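PDB 7BOB: endo-beta-mannanase from Opitutaceae bacterium TAV5, which hydrolyses beta-1,4-mannosidic bonds as a homotrimeric family 5 glycoside hydrolase active in the termite hindgut, where it probably releases mannose units from chain ends. Local coordinates for residues A[445-450]-A[468-473]; A[550-555]-A[581-586]; A[385-390]-A[411-416]; A[459-464]-A[544-549]. One frame throughout, in Å; residues are numbered along the deposited sequence.

Contact 1 (A[445-450]-A[468-473]); sequences IIITGV and GQLLWH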
# COMPACT_ATOMS: atom_id res chain seq x y z
N ILE A 445 0.18 -14.40 -33.58
CA ILE A 445 -0.30 -13.67 -32.41
C ILE A 445 0.40 -14.22 -31.18
O ILE A 445 0.41 -15.44 -30.96
CB ILE A 445 -1.83 -13.77 -32.25
CG1 ILE A 445 -2.54 -12.91 -33.31
CG2 ILE A 445 -2.22 -13.31 -30.85
CD1 ILE A 445 -4.05 -13.02 -33.26
N ILE A 446 0.99 -13.33 -30.39
CA ILE A 446 1.63 -13.70 -29.14
C ILE A 446 0.81 -13.12 -28.00
O ILE A 446 0.54 -11.91 -27.97
CB ILE A 446 3.08 -13.21 -29.07
CG1 ILE A 446 3.90 -13.79 -30.21
CG2 ILE A 446 3.71 -13.63 -27.74
CD1 ILE A 446 5.33 -13.33 -30.18
N ILE A 447 0.40 -13.97 -27.07
CA ILE A 447 -0.29 -13.54 -25.87
C ILE A 447 0.72 -13.56 -24.73
O ILE A 447 1.28 -14.62 -24.39
CB ILE A 447 -1.50 -14.43 -25.57
CG1 ILE A 447 -2.48 -14.43 -26.75
CG2 ILE A 447 -2.16 -14.01 -24.27
CD1 ILE A 447 -3.72 -15.31 -26.53
N THR A 448 0.98 -12.39 -24.15
CA THR A 448 2.05 -12.23 -23.16
C THR A 448 1.51 -12.35 -21.73
O THR A 448 1.59 -11.41 -20.94
CB THR A 448 2.74 -10.88 -23.36
OG1 THR A 448 1.77 -9.82 -23.20
CG2 THR A 448 3.37 -10.82 -24.74
N GLY A 449 1.00 -13.53 -21.38
CA GLY A 449 0.47 -13.74 -20.05
C GLY A 449 -0.54 -12.69 -19.63
O GLY A 449 -0.39 -12.06 -18.57
N VAL A 450 -1.55 -12.44 -20.46
CA VAL A 450 -2.65 -11.58 -20.06
C VAL A 450 -3.89 -12.44 -19.96
O VAL A 450 -3.96 -13.56 -20.49
CB VAL A 450 -2.88 -10.40 -21.02
CG1 VAL A 450 -1.69 -9.44 -20.94
CG2 VAL A 450 -3.08 -10.89 -22.45
N GLY A 468 -4.31 -19.24 -38.08
CA GLY A 468 -3.46 -18.45 -37.21
C GLY A 468 -2.48 -19.31 -36.43
O GLY A 468 -2.80 -20.41 -35.97
N GLN A 469 -1.25 -18.81 -36.30
CA GLN A 469 -0.25 -19.37 -35.39
C GLN A 469 -0.27 -18.59 -34.08
O GLN A 469 0.04 -17.39 -34.07
CB GLN A 469 1.14 -19.30 -36.02
CG GLN A 469 1.18 -19.69 -37.49
CD GLN A 469 0.79 -21.13 -37.67
OE1 GLN A 469 1.49 -22.03 -37.22
NE2 GLN A 469 -0.36 -21.36 -38.30
N LEU A 470 -0.64 -19.25 -32.99
CA LEU A 470 -0.78 -18.63 -31.67
C LEU A 470 0.34 -19.09 -30.75
O LEU A 470 0.48 -20.30 -30.48
CB LEU A 470 -2.14 -18.95 -31.06
CG LEU A 470 -2.53 -18.33 -29.71
CD1 LEU A 470 -2.72 -16.81 -29.83
CD2 LEU A 470 -3.79 -18.99 -29.20
N LEU A 471 1.14 -18.15 -30.26
CA LEU A 471 2.09 -18.40 -29.18
C LEU A 471 1.48 -17.85 -27.89
O LEU A 471 1.36 -16.63 -27.72
CB LEU A 471 3.44 -17.77 -29.47
CG LEU A 471 4.48 -17.90 -28.36
CD1 LEU A 471 4.64 -19.36 -27.88
CD2 LEU A 471 5.81 -17.36 -28.85
N TRP A 472 1.09 -18.75 -26.98
CA TRP A 472 0.29 -18.40 -25.80
C TRP A 472 1.16 -18.54 -24.56
O TRP A 472 1.34 -19.64 -24.04
CB TRP A 472 -0.94 -19.29 -25.71
CG TRP A 472 -2.03 -18.73 -24.85
CD1 TRP A 472 -1.91 -17.76 -23.89
CD2 TRP A 472 -3.41 -19.11 -24.86
NE1 TRP A 472 -3.13 -17.52 -23.31
CE2 TRP A 472 -4.07 -18.32 -23.90
CE3 TRP A 472 -4.15 -20.05 -25.59
CZ2 TRP A 472 -5.43 -18.44 -23.64
CZ3 TRP A 472 -5.51 -20.16 -25.34
CH2 TRP A 472 -6.14 -19.36 -24.38
N HIS A 473 1.68 -17.42 -24.06
CA HIS A 473 2.45 -17.49 -22.83
C HIS A 473 1.50 -17.44 -21.64
O HIS A 473 0.78 -16.45 -21.45
CB HIS A 473 3.49 -16.37 -22.77
CG HIS A 473 4.70 -16.64 -23.60
ND1 HIS A 473 5.63 -15.68 -23.91
CD2 HIS A 473 5.13 -17.78 -24.19
CE1 HIS A 473 6.59 -16.21 -24.65
NE2 HIS A 473 6.30 -17.49 -24.84
O HOH W 1 -2.45 -15.89 -21.17
O HOH W 2 -5.17 -16.31 -20.81
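Strands 445-448 and 469-473 run side by side in the same direction, their axes 9° apart and 4.8 Å from each other at the closest point. Backbone bonds alternating between the strands zip them together: three are nearly straight, Ile445 N giving to Gln469 O, Leu471 N to Ile445 O and Ile447 N to Leu471 O, while the fourth, His473 N to Ile447 O, is shorter at 2.8 Å but more bent. The packing is tightest on the face carrying Ile445, Ile447, Leu470 and Trp472. Ile447 has CG1 anti to its carbonyl carbon, which sends CD1 over the five-membered ring of Trp472, 3.9 Å from Ile447 CD1 to the ring centroid and only 6° off the normal. The same methyl lies 3.8 Å from Leu470 CD1, and Leu470 CD1 in turn lies 3.7 Å from Ile445 CG2. Beyond His473, at Gly449 and Val450, the pairing loosens. Gly449 turns with positive phi, and its N makes just a weak bond to His473 O. Water 1 sits in plane at the indole edge, accepting from Trp472 NE1 at 2.8 Å and within hydrogen-bonding distance of Val450 O; water 2 donates to Val450 O and accepts weakly from NE1. An alanine at Trp472 removes the indole face and the NE1 donor, and would probably leave Ile447 CD1 less well packed and the waters less firmly held. Helix 454-465 covers the Ile447 face through Leu460 and Trp463, helix 406-422 meets Ile446 and Thr448 on the other, and strands 385-389 and 549-554 flank the pair in the sheet.

Contact 2 (A[550-555]-A[581-586]); sequences CVTSVL and AALLTK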
# COMPACT_ATOMS: atom_id res chain seq x y z
N CYS A 550 -2.07 -23.47 -35.38
CA CYS A 550 -1.26 -24.19 -34.40
C CYS A 550 -1.05 -23.35 -33.15
O CYS A 550 -0.50 -22.24 -33.24
CB CYS A 550 0.08 -24.58 -35.01
SG CYS A 550 1.16 -25.45 -33.88
N VAL A 551 -1.46 -23.88 -32.00
CA VAL A 551 -1.34 -23.24 -30.69
C VAL A 551 -0.10 -23.78 -30.01
O VAL A 551 -0.01 -24.99 -29.74
CB VAL A 551 -2.58 -23.50 -29.82
CG1 VAL A 551 -2.44 -22.81 -28.44
CG2 VAL A 551 -3.85 -23.08 -30.55
N THR A 552 0.85 -22.90 -29.69
CA THR A 552 2.01 -23.25 -28.86
C THR A 552 1.82 -22.59 -27.49
O THR A 552 1.95 -21.36 -27.37
CB THR A 552 3.32 -22.84 -29.53
OG1 THR A 552 3.44 -23.49 -30.80
CG2 THR A 552 4.53 -23.18 -28.68
N SER A 553 1.50 -23.39 -26.47
CA SER A 553 1.22 -22.87 -25.13
C SER A 553 2.40 -23.12 -24.20
O SER A 553 2.92 -24.24 -24.14
CB SER A 553 -0.05 -23.52 -24.55
OG SER A 553 -1.14 -23.54 -25.46
N VAL A 554 2.81 -22.09 -23.46
CA VAL A 554 3.87 -22.20 -22.46
C VAL A 554 3.24 -22.07 -21.08
O VAL A 554 2.59 -21.06 -20.77
CB VAL A 554 4.95 -21.12 -22.65
CG1 VAL A 554 6.01 -21.21 -21.56
CG2 VAL A 554 5.56 -21.20 -24.05
N LEU A 555 3.46 -23.07 -20.23
CA LEU A 555 2.87 -23.10 -18.89
C LEU A 555 3.75 -22.37 -17.88
O LEU A 555 4.07 -22.89 -16.82
CB LEU A 555 2.62 -24.54 -18.46
CG LEU A 555 1.81 -25.36 -19.49
CD1 LEU A 555 1.61 -26.81 -19.05
CD2 LEU A 555 0.47 -24.68 -19.75
N ALA A 581 12.04 -16.77 -30.77
CA ALA A 581 12.35 -17.31 -32.09
C ALA A 581 12.13 -18.83 -32.12
O ALA A 581 11.48 -19.35 -33.03
CB ALA A 581 13.78 -16.96 -32.49
N ALA A 582 12.63 -19.54 -31.11
CA ALA A 582 12.50 -20.99 -31.10
C ALA A 582 11.03 -21.43 -31.09
O ALA A 582 10.67 -22.42 -31.74
CB ALA A 582 13.23 -21.57 -29.89
N LEU A 583 10.17 -20.70 -30.38
CA LEU A 583 8.80 -21.15 -30.19
C LEU A 583 7.84 -20.65 -31.25
O LEU A 583 6.73 -21.19 -31.35
CB LEU A 583 8.30 -20.71 -28.82
CG LEU A 583 8.93 -21.45 -27.65
CD1 LEU A 583 7.97 -21.38 -26.53
CD2 LEU A 583 9.21 -22.89 -28.01
N LEU A 584 8.22 -19.63 -32.00
CA LEU A 584 7.35 -19.11 -33.05
C LEU A 584 7.27 -20.10 -34.20
O LEU A 584 8.30 -20.62 -34.65
CB LEU A 584 7.88 -17.76 -33.54
CG LEU A 584 7.45 -16.60 -32.64
CD1 LEU A 584 8.11 -15.30 -33.09
CD2 LEU A 584 5.94 -16.49 -32.63
N THR A 585 6.05 -20.37 -34.67
CA THR A 585 5.81 -21.24 -35.80
C THR A 585 5.25 -20.44 -36.97
O THR A 585 4.81 -19.30 -36.81
CB THR A 585 4.82 -22.37 -35.45
OG1 THR A 585 3.56 -21.80 -35.05
CG2 THR A 585 5.38 -23.24 -34.32
N LYS A 586 5.29 -21.04 -38.16
CA LYS A 586 4.74 -20.42 -39.36
C LYS A 586 3.98 -21.44 -40.19
O LYS A 586 4.44 -22.57 -40.40
CB LYS A 586 5.85 -19.76 -40.21
CG LYS A 586 6.33 -18.43 -39.64
CD LYS A 586 6.00 -17.25 -40.55
CE LYS A 586 7.14 -16.98 -41.52
NZ LYS A 586 6.68 -16.11 -42.64
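Alternate residues of strand 550-554, Cys550, Thr552 and Val554, aim their side chains at the chain that leaves helix 569-583. Thr552 sits in the middle and is worth tracing. From CB its two branches part: Thr552 CG2 lies anti to the backbone N and rests 4.0 Å from Leu583 O, a carbonyl in the last turn of the helix, while OG1 stands beside the backbone N. That hydroxyl, Thr552 OG1, has Thr585 CG2 at 4.0 Å as its neighbour here, but its polar partner is Arg543 NE on the adjoining strand, which hydrogen-bonds to it. Thr585 likewise shows its methyl to Thr552. Its own OG1, held in the crowded position between backbone N and carbonyl carbon (chi1 60°), hydrogen-bonds to Gln469 OE1. The hydroxyls of the two threonines thus have separate outside partners. Farther along the strand the packing becomes tight: Val554 CG2, anti to its carbonyl carbon, meets Leu583 CD1 at 3.5 Å, closer than usual for two methyl groups, with the side chains crossing at about a right angle. Leu584, the first residue out of helical geometry, points away from the strand. A helix end laid on one face of a mainly parallel sheet, with helix 454-465 on the opposite face, makes a three-layer alpha/beta/alpha sandwich with flavodoxin-like strand order 2-1-3-4, here the domain that follows the catalytic barrel.

Contact 3 (A[385-390]-A[411-416]); sequences VHLYWP and RRLILA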
# COMPACT_ATOMS: atom_id res chain seq x y z
N VAL A 385 4.53 -10.36 -36.75
CA VAL A 385 3.98 -10.91 -35.50
C VAL A 385 3.24 -9.80 -34.75
O VAL A 385 3.63 -8.62 -34.80
CB VAL A 385 5.09 -11.53 -34.63
CG1 VAL A 385 5.89 -10.45 -33.88
CG2 VAL A 385 4.51 -12.54 -33.70
N HIS A 386 2.15 -10.16 -34.06
CA HIS A 386 1.29 -9.20 -33.37
C HIS A 386 1.13 -9.56 -31.90
O HIS A 386 0.82 -10.71 -31.56
CB HIS A 386 -0.10 -9.13 -34.03
CG HIS A 386 -0.10 -8.42 -35.36
ND1 HIS A 386 0.43 -8.98 -36.50
CD2 HIS A 386 -0.59 -7.21 -35.72
CE1 HIS A 386 0.28 -8.13 -37.51
NE2 HIS A 386 -0.34 -7.06 -37.06
N LEU A 387 1.35 -8.59 -31.01
CA LEU A 387 1.10 -8.77 -29.59
C LEU A 387 -0.38 -8.56 -29.30
O LEU A 387 -1.01 -7.65 -29.85
CB LEU A 387 1.95 -7.80 -28.78
CG LEU A 387 3.46 -7.89 -28.97
CD1 LEU A 387 4.14 -6.67 -28.34
CD2 LEU A 387 3.97 -9.18 -28.35
N TYR A 388 -0.94 -9.40 -28.43
CA TYR A 388 -2.38 -9.40 -28.16
C TYR A 388 -2.71 -8.34 -27.10
O TYR A 388 -2.22 -8.42 -25.97
CB TYR A 388 -2.83 -10.79 -27.70
CG TYR A 388 -4.32 -10.94 -27.50
CD1 TYR A 388 -4.87 -10.90 -26.22
CD2 TYR A 388 -5.17 -11.11 -28.58
CE1 TYR A 388 -6.23 -11.04 -26.02
CE2 TYR A 388 -6.54 -11.26 -28.39
CZ TYR A 388 -7.06 -11.22 -27.11
OH TYR A 388 -8.41 -11.36 -26.89
N TRP A 389 -3.52 -7.34 -27.48
CA TRP A 389 -4.08 -6.35 -26.56
C TRP A 389 -5.42 -6.88 -26.04
O TRP A 389 -6.33 -7.11 -26.85
CB TRP A 389 -4.26 -5.01 -27.26
CG TRP A 389 -4.81 -3.85 -26.43
CD1 TRP A 389 -6.10 -3.66 -26.04
CD2 TRP A 389 -4.07 -2.73 -25.91
NE1 TRP A 389 -6.22 -2.50 -25.33
CE2 TRP A 389 -4.99 -1.90 -25.24
CE3 TRP A 389 -2.73 -2.33 -25.97
CZ2 TRP A 389 -4.62 -0.71 -24.60
CZ3 TRP A 389 -2.36 -1.14 -25.33
CH2 TRP A 389 -3.30 -0.35 -24.65
N PRO A 390 -5.56 -7.16 -24.75
CA PRO A 390 -6.76 -7.89 -24.28
C PRO A 390 -8.03 -7.06 -24.40
O PRO A 390 -8.00 -5.82 -24.37
CB PRO A 390 -6.43 -8.19 -22.80
CG PRO A 390 -5.41 -7.16 -22.40
CD PRO A 390 -4.60 -6.88 -23.66
N ARG A 411 4.01 -3.77 -18.90
CA ARG A 411 5.36 -4.29 -18.64
C ARG A 411 5.65 -5.49 -19.52
O ARG A 411 6.76 -5.62 -20.06
CB ARG A 411 5.51 -4.71 -17.17
CG ARG A 411 6.39 -3.80 -16.34
CD ARG A 411 6.04 -3.91 -14.82
NE ARG A 411 5.96 -5.29 -14.36
CZ ARG A 411 7.02 -6.01 -14.00
NH1 ARG A 411 8.23 -5.44 -14.07
NH2 ARG A 411 6.88 -7.29 -13.60
N ARG A 412 4.68 -6.39 -19.67
CA ARG A 412 4.89 -7.60 -20.47
C ARG A 412 4.93 -7.27 -21.95
O ARG A 412 5.69 -7.88 -22.72
CB ARG A 412 3.79 -8.61 -20.20
CG ARG A 412 3.72 -9.12 -18.76
CD ARG A 412 2.37 -9.78 -18.48
NE ARG A 412 2.44 -10.73 -17.38
CZ ARG A 412 2.26 -10.39 -16.10
NH1 ARG A 412 2.01 -9.11 -15.80
NH2 ARG A 412 2.34 -11.31 -15.14
N LEU A 413 4.10 -6.31 -22.38
CA LEU A 413 4.07 -5.95 -23.78
C LEU A 413 5.36 -5.24 -24.17
O LEU A 413 5.93 -5.51 -25.23
CB LEU A 413 2.84 -5.09 -24.06
CG LEU A 413 1.48 -5.79 -24.03
CD1 LEU A 413 0.36 -4.78 -24.26
CD2 LEU A 413 1.40 -6.89 -25.06
N ILE A 414 5.87 -4.37 -23.29
CA ILE A 414 7.07 -3.60 -23.60
C ILE A 414 8.25 -4.54 -23.85
O ILE A 414 8.99 -4.40 -24.84
CB ILE A 414 7.38 -2.60 -22.48
CG1 ILE A 414 6.44 -1.39 -22.60
CG2 ILE A 414 8.84 -2.18 -22.52
CD1 ILE A 414 6.45 -0.47 -21.38
N LEU A 415 8.42 -5.52 -22.97
CA LEU A 415 9.57 -6.42 -23.04
C LEU A 415 9.44 -7.38 -24.21
O LEU A 415 10.41 -7.61 -24.94
CB LEU A 415 9.70 -7.21 -21.74
CG LEU A 415 10.91 -8.14 -21.74
CD1 LEU A 415 12.20 -7.35 -21.67
CD2 LEU A 415 10.82 -9.13 -20.60
N ALA A 416 8.26 -7.97 -24.40
CA ALA A 416 8.06 -8.83 -25.55
C ALA A 416 8.31 -8.06 -26.84
O ALA A 416 8.98 -8.56 -27.75
CB ALA A 416 6.66 -9.43 -25.54
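Strand 385-389 and the helix segment 411-416 run almost exactly antiparallel, at 174°, with axes 9.8 Å apart, the spacing of a helix lying on a sheet. The backbones come nearest where Leu387 CA and Leu413 CA are 7.1 Å apart, so side chains must fill the gap. Leu387 does most of this from the strand. With CG anti to its carbonyl carbon, it reaches toward the helix and forks there: Leu387 CD2 touches Ala416 CB at 3.9 Å, one helical turn past Leu413, while CD1 lies 3.8 Å from Leu413 O. Leu413 answers from the helix with the same first torsion. Its CD2 settles 3.9 Å from Leu387 CB and 4.0 Å from Tyr388 O, so this methyl packs on the strand backbone as well as on a side chain. Its CD1 leans the other way, more loosely, 4.3 Å from Trp389 CE3. The Trp389 indole also stacks on Tyr393 and meets Phe274 edge-to-face, so further aromatic neighbours confine the ring that Leu413 reaches. Tyr388 points away from the helix, and its OH hydrogen-bonds to Glu456. Arg412, next to Leu413, is paired with Glu408 and Asp557 in salt bridges. The two segments open the beta-alpha-beta unit made of strand 385-389, helix 406-422 and strand 427-431. No hydrogen bond or charge pair joins them: what seats the helix on the strand is the fit of methyl groups in a buried apolar layer, while the neighbouring polar groups find their partners outside it.

Contact 4 (A[459-464]-A[544-549]); sequences ELHSWV and HRVGAG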
# COMPACT_ATOMS: atom_id res chain seq x y z
N GLU A 459 -13.06 -16.67 -30.01
CA GLU A 459 -12.60 -15.99 -31.21
C GLU A 459 -11.18 -16.41 -31.56
O GLU A 459 -10.88 -16.67 -32.73
CB GLU A 459 -12.70 -14.48 -31.04
CG GLU A 459 -12.30 -13.67 -32.27
CD GLU A 459 -13.41 -13.53 -33.31
OE1 GLU A 459 -13.18 -12.85 -34.34
OE2 GLU A 459 -14.50 -14.11 -33.10
N LEU A 460 -10.30 -16.50 -30.56
CA LEU A 460 -8.96 -17.01 -30.82
C LEU A 460 -9.01 -18.40 -31.43
O LEU A 460 -8.19 -18.73 -32.30
CB LEU A 460 -8.15 -17.02 -29.53
CG LEU A 460 -7.56 -15.67 -29.12
CD1 LEU A 460 -7.30 -15.65 -27.62
CD2 LEU A 460 -6.29 -15.40 -29.91
N HIS A 461 -9.96 -19.23 -31.00
CA HIS A 461 -10.11 -20.57 -31.56
C HIS A 461 -10.42 -20.49 -33.06
O HIS A 461 -9.71 -21.07 -33.89
CB HIS A 461 -11.21 -21.32 -30.80
CG HIS A 461 -11.51 -22.69 -31.34
ND1 HIS A 461 -10.88 -23.83 -30.88
CD2 HIS A 461 -12.37 -23.10 -32.30
CE1 HIS A 461 -11.34 -24.88 -31.54
NE2 HIS A 461 -12.24 -24.46 -32.41
N SER A 462 -11.46 -19.75 -33.41
CA SER A 462 -11.87 -19.62 -34.81
C SER A 462 -10.76 -19.00 -35.66
O SER A 462 -10.52 -19.44 -36.79
CB SER A 462 -13.15 -18.80 -34.88
OG SER A 462 -13.24 -18.14 -36.13
N TRP A 463 -10.06 -17.99 -35.13
CA TRP A 463 -8.89 -17.46 -35.81
C TRP A 463 -7.83 -18.54 -36.03
O TRP A 463 -7.26 -18.65 -37.13
CB TRP A 463 -8.30 -16.29 -35.01
CG TRP A 463 -7.05 -15.72 -35.63
CD1 TRP A 463 -7.00 -14.85 -36.68
CD2 TRP A 463 -5.69 -15.97 -35.24
NE1 TRP A 463 -5.69 -14.55 -36.97
CE2 TRP A 463 -4.87 -15.21 -36.11
CE3 TRP A 463 -5.09 -16.74 -34.24
CZ2 TRP A 463 -3.47 -15.21 -36.01
CZ3 TRP A 463 -3.70 -16.74 -34.14
CH2 TRP A 463 -2.91 -15.98 -35.03
N VAL A 464 -7.53 -19.34 -35.00
CA VAL A 464 -6.53 -20.40 -35.16
C VAL A 464 -7.01 -21.43 -36.17
O VAL A 464 -6.22 -21.99 -36.94
CB VAL A 464 -6.20 -21.05 -33.81
CG1 VAL A 464 -5.32 -22.29 -34.01
CG2 VAL A 464 -5.51 -20.06 -32.84
N HIS A 544 -0.36 -27.67 -30.27
CA HIS A 544 -1.67 -28.22 -30.60
C HIS A 544 -2.10 -27.67 -31.93
O HIS A 544 -2.20 -26.45 -32.09
CB HIS A 544 -2.71 -27.87 -29.53
CG HIS A 544 -4.02 -28.58 -29.70
ND1 HIS A 544 -5.21 -28.03 -29.29
CD2 HIS A 544 -4.32 -29.79 -30.23
CE1 HIS A 544 -6.19 -28.88 -29.56
NE2 HIS A 544 -5.68 -29.95 -30.13
N ARG A 545 -2.38 -28.55 -32.88
CA ARG A 545 -2.88 -28.11 -34.18
C ARG A 545 -4.40 -28.16 -34.17
O ARG A 545 -5.00 -29.11 -33.67
CB ARG A 545 -2.28 -28.98 -35.28
CG ARG A 545 -0.80 -28.68 -35.51
CD ARG A 545 -0.34 -29.13 -36.92
NE ARG A 545 -1.27 -28.78 -37.99
CZ ARG A 545 -1.26 -27.58 -38.57
NH1 ARG A 545 -0.41 -26.67 -38.18
NH2 ARG A 545 -2.09 -27.26 -39.53
N VAL A 546 -5.02 -27.08 -34.67
CA VAL A 546 -6.46 -26.89 -34.57
C VAL A 546 -6.91 -26.33 -35.91
O VAL A 546 -6.69 -25.15 -36.20
CB VAL A 546 -6.86 -25.94 -33.42
CG1 VAL A 546 -8.34 -25.60 -33.49
CG2 VAL A 546 -6.54 -26.57 -32.06
N GLY A 547 -7.55 -27.17 -36.72
CA GLY A 547 -7.78 -26.80 -38.10
C GLY A 547 -6.45 -26.47 -38.76
O GLY A 547 -5.47 -27.20 -38.62
N ALA A 548 -6.41 -25.33 -39.45
CA ALA A 548 -5.24 -24.96 -40.23
C ALA A 548 -4.13 -24.34 -39.39
O ALA A 548 -2.99 -24.25 -39.87
CB ALA A 548 -5.63 -24.01 -41.35
N GLY A 549 -4.41 -23.92 -38.16
CA GLY A 549 -3.45 -23.23 -37.33
C GLY A 549 -2.83 -24.12 -36.26
O GLY A 549 -3.04 -25.33 -36.21
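Glu459 opens the helical segment, its OE1 hydrogen-bonded to Leu436 N, while its carbonyl takes Trp463 N. Leu460 drops onto Leu470 of the sheet. His461 is the first to reach across: with CG anti to the backbone N (chi1 177°), its side chain crosses that of Val546 at about a right angle and puts His461 CE1 3.6 Å from Val546 CG1. Trp463 turns back to the sheet, against Ile445 and Leu470. Val464 carries the rest. Its CG1, also anti to the backbone N, packs 4.0 Å from Val546 CB and 3.8 Å from Gly549 C. Its carbonyl O points into the type II' turn of Val546 to Gly549, lying 2.9 Å from Gly549 N and 3.1 Å from Gly549 CA. A side chain at Gly549 would collide with that oxygen, and Gly547 supplies the positive phi the turn needs. Within the turn Gly549 N hydrogen-bonds to Val546 O, so both oxygens crowd about the same N-H; Val464 O lies 3.3 Å from Val546 O, an acceptor facing an acceptor, which is likely to be mildly unfavourable by itself. The contact therefore combines a small apolar patch of two valine side chains and an imidazole with a crowded backbone meeting that glycine makes possible.

All four contacts belong to one mixed sheet and its helices, and they read across it from strand 385-389 to the hairpin of strands 539-546 and 549-554. Contacts 1 and 3 are wholly buried and lie on neighbouring strands, 444-448 and 385-389. Contact 1 is bound by backbone hydrogen bonds inside the sheet, whereas contact 3 depends on apolar side chains between sheet and helix. Contact 2 also joins helix to strand, but on a mixed surface of threonines and a tight Val554-Leu583 pair. Contact 4 lies on the opposite face from contacts 2 and 3, nearest the surface, with exposed turn residues. Contact 1 joins two strands; contact 4 ties their connecting helix, 454-465, to the hairpin.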